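Local coordinates for extracellular endo-alpha-(1->5)-L-arabinanase 1 (PDB 1UV4), which hydrolyses internal alpha-1,5-arabinofuranosidic linkages of linear and branched arabinan, a key step in breaking down the plant cell wall, at residues A268-A271 with P277-L280; K156-D161 with M165-S170. One frame throughout, in Å; residues are numbered along the deposited sequence.

Interaction 1. Residues A268-A271 with P277-L280; sequences AYDA and PKLL
Ala268 and Lys278 form the hydrogen-bonded pair of an antiparallel hairpin, strands 263-270 and 276-283, in one blade of the family 43 propeller. Lys278 N gives Ala268 O a nearly straight bond of 2.9 Å (169° at the hydrogen). The return bond, Ala268 N to Lys278 O, is longer at 3.1 Å and more bent, though it lies in the carbonyl plane. Ala268 O also takes a CA-H contact from Pro277 CA at 3.3 Å. Packing is tight where Tyr269 and Pro277 pair without backbone bonds: CG of Tyr269 lies beside its own backbone N (chi1 -61°), and CE2 of the ring comes to 3.6 Å from Pro277 CB, the ring and the pyrrolidine meeting at a slant. On the other face Ala268 CB meets Leu280 CD2 at 4.1 Å, with Trp250 of strand 250-259 beside both. The contact is looser toward the hairpin turn, where Asp270 OD2 and Lys278 NZ form a long salt bridge of 3.5 Å. Lys278, bent at chi2 and chi4, has a stronger partner in Asp273, while Asp270 OD1 accepts from Asn272 N and Gln249 NE2. The Tyr269 side chain is about 6 Å from that of Asp14, the inferred proton acceptor. The Tyr269-Pro277 packing thus lies on the side of the sheet near the probable catalytic residues, whereas the charged groups near the turn are shared between strand and loop and probably offset one another.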
ATOM      1  N   ALA A 268       3.125  -4.162 -11.982  1.00 13.77           N
ATOM      2  CA  ALA A 268       2.543  -3.870 -13.296  1.00 13.69           C
ATOM      3  C   ALA A 268       2.424  -5.205 -14.013  1.00 13.67           C
ATOM      4  O   ALA A 268       3.162  -6.161 -13.685  1.00 13.60           O
ATOM      5  CB  ALA A 268       3.379  -2.898 -14.073  1.00 14.01           C
ATOM      6  N   TYR A 269       1.484  -5.300 -14.943  1.00 12.59           N
ATOM      7  CA  TYR A 269       1.107  -6.563 -15.561  1.00 13.56           C
ATOM      8  C   TYR A 269       1.833  -6.762 -16.885  1.00 12.32           C
ATOM      9  O   TYR A 269       1.761  -5.951 -17.797  1.00 12.62           O
ATOM     10  CB  TYR A 269      -0.386  -6.584 -15.737  1.00 13.67           C
ATOM     11  CG  TYR A 269      -1.162  -6.485 -14.455  1.00 13.90           C
ATOM     12  CD1 TYR A 269      -1.475  -5.236 -13.884  1.00 16.95           C
ATOM     13  CD2 TYR A 269      -1.519  -7.597 -13.750  1.00 13.21           C
ATOM     14  CE1 TYR A 269      -2.213  -5.145 -12.707  1.00 17.60           C
ATOM     15  CE2 TYR A 269      -2.238  -7.514 -12.582  1.00 14.58           C
ATOM     16  CZ  TYR A 269      -2.569  -6.280 -12.062  1.00 16.33           C
ATOM     17  OH  TYR A 269      -3.337  -6.223 -10.884  1.00 20.62           O
ATOM     18  N   ASP A 270       2.532  -7.893 -16.992  1.00 12.14           N
ATOM     19  CA  ASP A 270       3.474  -8.156 -18.098  1.00 11.84           C
ATOM     20  C   ASP A 270       2.760  -8.680 -19.372  1.00 12.24           C
ATOM     21  O   ASP A 270       2.317  -9.835 -19.444  1.00 12.10           O
ATOM     22  CB  ASP A 270       4.512  -9.179 -17.629  1.00 12.01           C
ATOM     23  CG  ASP A 270       5.746  -9.251 -18.519  1.00 13.77           C
ATOM     24  OD1 ASP A 270       5.745  -8.723 -19.613  1.00 14.80           O
ATOM     25  OD2 ASP A 270       6.759  -9.880 -18.159  1.00 18.14           O
ATOM     26  N   ALA A 271       2.665  -7.833 -20.380  1.00 12.81           N
ATOM     27  CA  ALA A 271       2.077  -8.237 -21.652  1.00 12.89           C
ATOM     28  C   ALA A 271       2.905  -9.294 -22.386  1.00 12.96           C
ATOM     29  O   ALA A 271       2.437  -9.907 -23.329  1.00 13.29           O
ATOM     30  CB  ALA A 271       1.852  -7.032 -22.578  1.00 14.07           C
ATOM     31  N   PRO A 277       1.288  -9.924 -12.770  1.00 12.99           N
ATOM     32  CA  PRO A 277       1.856  -8.736 -12.117  1.00 12.18           C
ATOM     33  C   PRO A 277       3.255  -9.071 -11.551  1.00 11.76           C
ATOM     34  O   PRO A 277       3.458 -10.053 -10.827  1.00 12.52           O
ATOM     35  CB  PRO A 277       0.889  -8.454 -10.972  1.00 12.76           C
ATOM     36  CG  PRO A 277       0.316  -9.782 -10.602  1.00 12.43           C
ATOM     37  CD  PRO A 277       0.268 -10.552 -11.900  1.00 12.80           C
ATOM     38  N   LYS A 278       4.194  -8.194 -11.867  1.00 12.49           N
ATOM     39  CA  LYS A 278       5.561  -8.268 -11.401  1.00 12.11           C
ATOM     40  C   LYS A 278       5.896  -7.014 -10.606  1.00 11.36           C
ATOM     41  O   LYS A 278       5.277  -5.950 -10.764  1.00 12.84           O
ATOM     42  CB  LYS A 278       6.518  -8.395 -12.580  1.00 11.71           C
ATOM     43  CG  LYS A 278       6.150  -9.483 -13.598  1.00 14.35           C
ATOM     44  CD  LYS A 278       6.258 -10.880 -12.983  1.00 18.76           C
ATOM     45  CE  LYS A 278       6.267 -12.049 -14.055  1.00 22.33           C
ATOM     46  NZ  LYS A 278       7.099 -11.738 -15.252  1.00 24.53           N
ATOM     47  N   LEU A 279       6.958  -7.140  -9.805  1.00 11.92           N
ATOM     48  CA  LEU A 279       7.541  -6.030  -9.033  1.00 11.62           C
ATOM     49  C   LEU A 279       8.487  -5.214  -9.902  1.00 11.51           C
ATOM     50  O   LEU A 279       9.490  -5.738 -10.369  1.00 13.05           O
ATOM     51  CB  LEU A 279       8.285  -6.601  -7.847  1.00 11.74           C
ATOM     52  CG  LEU A 279       9.057  -5.633  -6.963  1.00 11.49           C
ATOM     53  CD1 LEU A 279       8.188  -4.581  -6.376  1.00 14.29           C
ATOM     54  CD2 LEU A 279       9.737  -6.383  -5.836  1.00 12.95           C
ATOM     55  N   LEU A 280       8.167  -3.930 -10.098  1.00 11.58           N
ATOM     56  CA  LEU A 280       9.007  -2.987 -10.849  1.00 11.99           C
ATOM     57  C   LEU A 280       9.487  -1.940  -9.859  1.00 11.25           C
ATOM     58  O   LEU A 280       8.773  -1.497  -8.959  1.00 12.45           O
ATOM     59  CB  LEU A 280       8.250  -2.310 -11.962  1.00 12.56           C
ATOM     60  CG  LEU A 280       8.084  -3.089 -13.253  1.00 12.59           C
ATOM     61  CD1 LEU A 280       7.313  -4.355 -13.125  1.00 15.05           C
ATOM     62  CD2 LEU A 280       7.421  -2.202 -14.310  1.00 15.01           C
TER

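Interaction 2. Residues K156-D161 with M165-S170; sequences KLTKLD and MKPTGS. With EDO (1,2-ethanediol), chain F.
Met165 N donates to Asp161 O at 2.7 Å, closing the three-residue connection of a beta hairpin in a propeller blade, where strand 155-160 is followed by the short, weakly bonded strand 167-168. Met165 O lies 3.6 Å from Leu160 CD2 and also accepts from Tyr88 OH in strand 84-91 of another sheet. At Lys166 the backbone O takes a nearly straight bond from Asp161 N (2.8 Å, 169° at the hydrogen) and touches Leu160 CA; the lysine's ammonium turns to the carbonyls of Glu117 and Leu119. Pro167 lacks an N-H, and its ring instead touches two side chains of the partner strand: CD is 4.2 Å from Leu160 CD2, and CB is 3.7 Å from Thr158 OG1. Next, Thr168 N donates to Lys159 O from above the carbonyl plane. That oxygen has a second donor, Thr158 OG1, which reaches it because the hydroxyl stands beside its own carbonyl carbon, opposite the backbone N (chi1 178°). Thr168 CG2 runs alongside Lys159, 3.9 Å from its CB. At Gly169, with its positive phi, the chain turns a corner, and direct pairing is interrupted before strand 170-175 pairs with 155-160 again. Water fills in here: one molecule donates to both Gly169 O and Thr158 OG1. Ser170 begins the next strand, 170-175, and a second water accepts from Lys159 N while donating to Thr168 O and to Ser170 O, the last two each at 2.7 Å.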
ATOM      1  N   LYS A 156      -8.482   7.414   3.412  1.00 12.57           N
ATOM      2  CA  LYS A 156      -8.636   7.943   4.760  1.00 12.48           C
ATOM      3  C   LYS A 156      -7.278   7.987   5.451  1.00 13.27           C
ATOM      4  O   LYS A 156      -6.355   7.305   5.050  1.00 13.43           O
ATOM      5  CB  LYS A 156      -9.582   7.085   5.553  1.00 14.52           C
ATOM      6  CG  LYS A 156     -10.961   6.837   4.902  1.00 14.22           C
ATOM      7  CD  LYS A 156     -11.706   8.109   4.554  1.00 14.00           C
ATOM      8  CE  LYS A 156     -12.955   7.841   3.788  1.00 12.35           C
ATOM      9  NZ  LYS A 156     -13.688   9.110   3.516  1.00 14.36           N
ATOM     10  N   LEU A 157      -7.238   8.757   6.528  1.00 13.03           N
ATOM     11  CA  LEU A 157      -6.026   9.022   7.302  1.00 13.11           C
ATOM     12  C   LEU A 157      -6.355   9.181   8.791  1.00 13.49           C
ATOM     13  O   LEU A 157      -7.278   9.870   9.132  1.00 14.20           O
ATOM     14  CB  LEU A 157      -5.351  10.274   6.780  1.00 14.36           C
ATOM     15  CG  LEU A 157      -4.103  10.758   7.493  1.00 14.00           C
ATOM     16  CD1 LEU A 157      -2.938   9.871   7.188  1.00 15.50           C
ATOM     17  CD2 LEU A 157      -3.816  12.234   7.135  1.00 16.04           C
ATOM     18  N   THR A 158      -5.589   8.491   9.642  1.00 13.94           N
ATOM     19  CA  THR A 158      -5.690   8.679  11.069  1.00 13.20           C
ATOM     20  C   THR A 158      -4.280   8.778  11.665  1.00 12.48           C
ATOM     21  O   THR A 158      -3.348   8.106  11.232  1.00 13.91           O
ATOM     22  CB  THR A 158      -6.480   7.523  11.737  1.00 13.81           C
ATOM     23  OG1 THR A 158      -6.536   7.705  13.155  1.00 13.40           O
ATOM     24  CG2 THR A 158      -5.801   6.186  11.487  1.00 15.07           C
ATOM     25  N   LYS A 159      -4.191   9.549  12.723  1.00 12.19           N
ATOM     26  CA  LYS A 159      -2.992   9.565  13.560  1.00 12.04           C
ATOM     27  C   LYS A 159      -2.957   8.231  14.290  1.00 12.19           C
ATOM     28  O   LYS A 159      -4.002   7.563  14.525  1.00 12.45           O
ATOM     29  CB  LYS A 159      -3.005  10.736  14.549  1.00 13.14           C
ATOM     30  CG  LYS A 159      -1.688  10.993  15.289  1.00 15.34           C
ATOM     31  CD  LYS A 159      -1.721  12.362  15.999  1.00 17.20           C
ATOM     32  CE  LYS A 159      -0.569  12.500  16.974  1.00 20.42           C
ATOM     33  NZ  LYS A 159       0.716  12.583  16.326  1.00 23.09           N
ATOM     34  N   LEU A 160      -1.769   7.822  14.701  1.00 11.90           N
ATOM     35  CA  LEU A 160      -1.575   6.627  15.499  1.00 12.25           C
ATOM     36  C   LEU A 160      -0.948   6.979  16.838  1.00 11.62           C
ATOM     37  O   LEU A 160      -0.136   7.887  16.962  1.00 12.66           O
ATOM     38  CB  LEU A 160      -0.646   5.643  14.775  1.00 12.64           C
ATOM     39  CG  LEU A 160      -1.172   5.054  13.466  1.00 12.09           C
ATOM     40  CD1 LEU A 160      -0.033   4.313  12.737  1.00 12.78           C
ATOM     41  CD2 LEU A 160      -2.342   4.157  13.682  1.00 12.68           C
ATOM     42  N   ASP A 161      -1.284   6.194  17.863  1.00 12.32           N
ATOM     43  CA  ASP A 161      -0.619   6.314  19.139  1.00 12.34           C
ATOM     44  C   ASP A 161       0.770   5.696  18.989  1.00 13.70           C
ATOM     45  O   ASP A 161       0.893   4.556  18.567  1.00 13.40           O
ATOM     46  CB  ASP A 161      -1.453   5.583  20.189  1.00 12.20           C
ATOM     47  CG  ASP A 161      -0.904   5.696  21.560  1.00 14.98           C
ATOM     48  OD1 ASP A 161       0.206   5.172  21.821  1.00 19.33           O
ATOM     49  OD2 ASP A 161      -1.532   6.244  22.479  1.00 17.21           O
ATOM     50  N   MET A 165       0.709   1.898  18.324  1.00 11.19           N
ATOM     51  CA  MET A 165       0.619   1.849  16.877  1.00 12.75           C
ATOM     52  C   MET A 165      -0.802   1.623  16.340  1.00 12.63           C
ATOM     53  O   MET A 165      -1.000   1.179  15.206  1.00 13.91           O
ATOM     54  CB  MET A 165       1.646   0.849  16.288  1.00 12.31           C
ATOM     55  CG  MET A 165       3.078   1.145  16.669  1.00 10.53           C
ATOM     56  SD  MET A 165       3.664   2.714  16.011  1.00 13.78           S
ATOM     57  CE  MET A 165       4.029   2.223  14.338  1.00 13.06           C
ATOM     58  N   LYS A 166      -1.796   2.008  17.129  1.00 11.31           N
ATOM     59  CA  LYS A 166      -3.235   1.938  16.752  1.00 12.54           C
ATOM     60  C   LYS A 166      -3.831   3.359  16.649  1.00 12.08           C
ATOM     61  O   LYS A 166      -3.242   4.321  17.209  1.00 12.16           O
ATOM     62  CB  LYS A 166      -4.009   1.159  17.808  1.00 11.68           C
ATOM     63  CG  LYS A 166      -3.466  -0.246  18.122  1.00 13.06           C
ATOM     64  CD  LYS A 166      -3.580  -1.192  16.918  1.00 13.59           C
ATOM     65  CE  LYS A 166      -3.143  -2.624  17.243  1.00 16.76           C
ATOM     66  NZ  LYS A 166      -4.218  -3.392  17.979  1.00 15.98           N
ATOM     67  N   PRO A 167      -4.980   3.496  16.001  1.00 12.69           N
ATOM     68  CA  PRO A 167      -5.544   4.820  15.765  1.00 12.21           C
ATOM     69  C   PRO A 167      -5.903   5.610  17.016  1.00 11.89           C
ATOM     70  O   PRO A 167      -6.374   5.069  18.053  1.00 12.27           O
ATOM     71  CB  PRO A 167      -6.799   4.530  14.971  1.00 12.61           C
ATOM     72  CG  PRO A 167      -6.487   3.204  14.273  1.00 14.35           C
ATOM     73  CD  PRO A 167      -5.771   2.449  15.313  1.00 12.56           C
ATOM     74  N   THR A 168      -5.721   6.929  16.843  1.00 11.71           N
ATOM     75  CA  THR A 168      -6.129   7.928  17.821  1.00 12.07           C
ATOM     76  C   THR A 168      -6.690   9.112  17.062  1.00 11.29           C
ATOM     77  O   THR A 168      -6.253   9.392  15.962  1.00 12.83           O
ATOM     78  CB  THR A 168      -4.939   8.341  18.711  1.00 11.93           C
ATOM     79  OG1 THR A 168      -5.337   9.281  19.708  1.00 16.28           O
ATOM     80  CG2 THR A 168      -3.904   9.110  17.960  1.00 13.52           C
ATOM     81  N   GLY A 169      -7.635   9.807  17.663  1.00 11.63           N
ATOM     82  CA  GLY A 169      -8.224  10.996  17.063  1.00 11.41           C
ATOM     83  C   GLY A 169      -9.228  10.715  15.961  1.00 12.87           C
ATOM     84  O   GLY A 169      -9.830   9.644  15.867  1.00 14.10           O
ATOM     85  N   SER A 170      -9.415  11.730  15.114  1.00 14.46           N
ATOM     86  CA  SER A 170     -10.391  11.709  14.042  1.00 14.01           C
ATOM     87  C   SER A 170      -9.879  10.997  12.791  1.00 13.32           C
ATOM     88  O   SER A 170      -8.684  10.922  12.533  1.00 13.26           O
ATOM     89  CB  SER A 170     -10.778  13.150  13.637  1.00 14.06           C
ATOM     90  OG  SER A 170     -11.107  13.969  14.743  1.00 20.83           O
TER
HETATM   91  C1  EDO F1296     -14.007  11.427   7.680  1.00 34.14           C
HETATM   92  O1  EDO F1296     -13.435  12.476   6.924  1.00 31.82           O
HETATM   93  C2  EDO F1296     -13.605  10.103   7.082  1.00 36.61           C
HETATM   94  O2  EDO F1296     -14.696   9.569   6.374  1.00 32.44           O
HETATM   95  O   HOH W   1      -8.954   7.617  14.352  1.00 25.71           O
HETATM   96  O   HOH W   2      -6.351  11.126  13.850  1.00 19.41           O

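In the fold
Interactions 1 and 2 each join consecutive antiparallel strands of a propeller blade, but in different sheets on opposite sides of the chain's centre, their centres about 33 Å apart. The pairing of 268-271 with 277-280 is largely buried; it combines two backbone bonds with carbon packing and a weak charge pair, and Tyr269 brings it close to the inferred catalytic residues. The pairing of 156-161 with 165-170 is only partly buried and rests on three backbone bonds around a turn, then on waters at the corner where direct pairing is interrupted. Neither touches calcium: Tyr269 is about 13 Å and Leu160 about 11 Å from a bound ion, measured from their side chains.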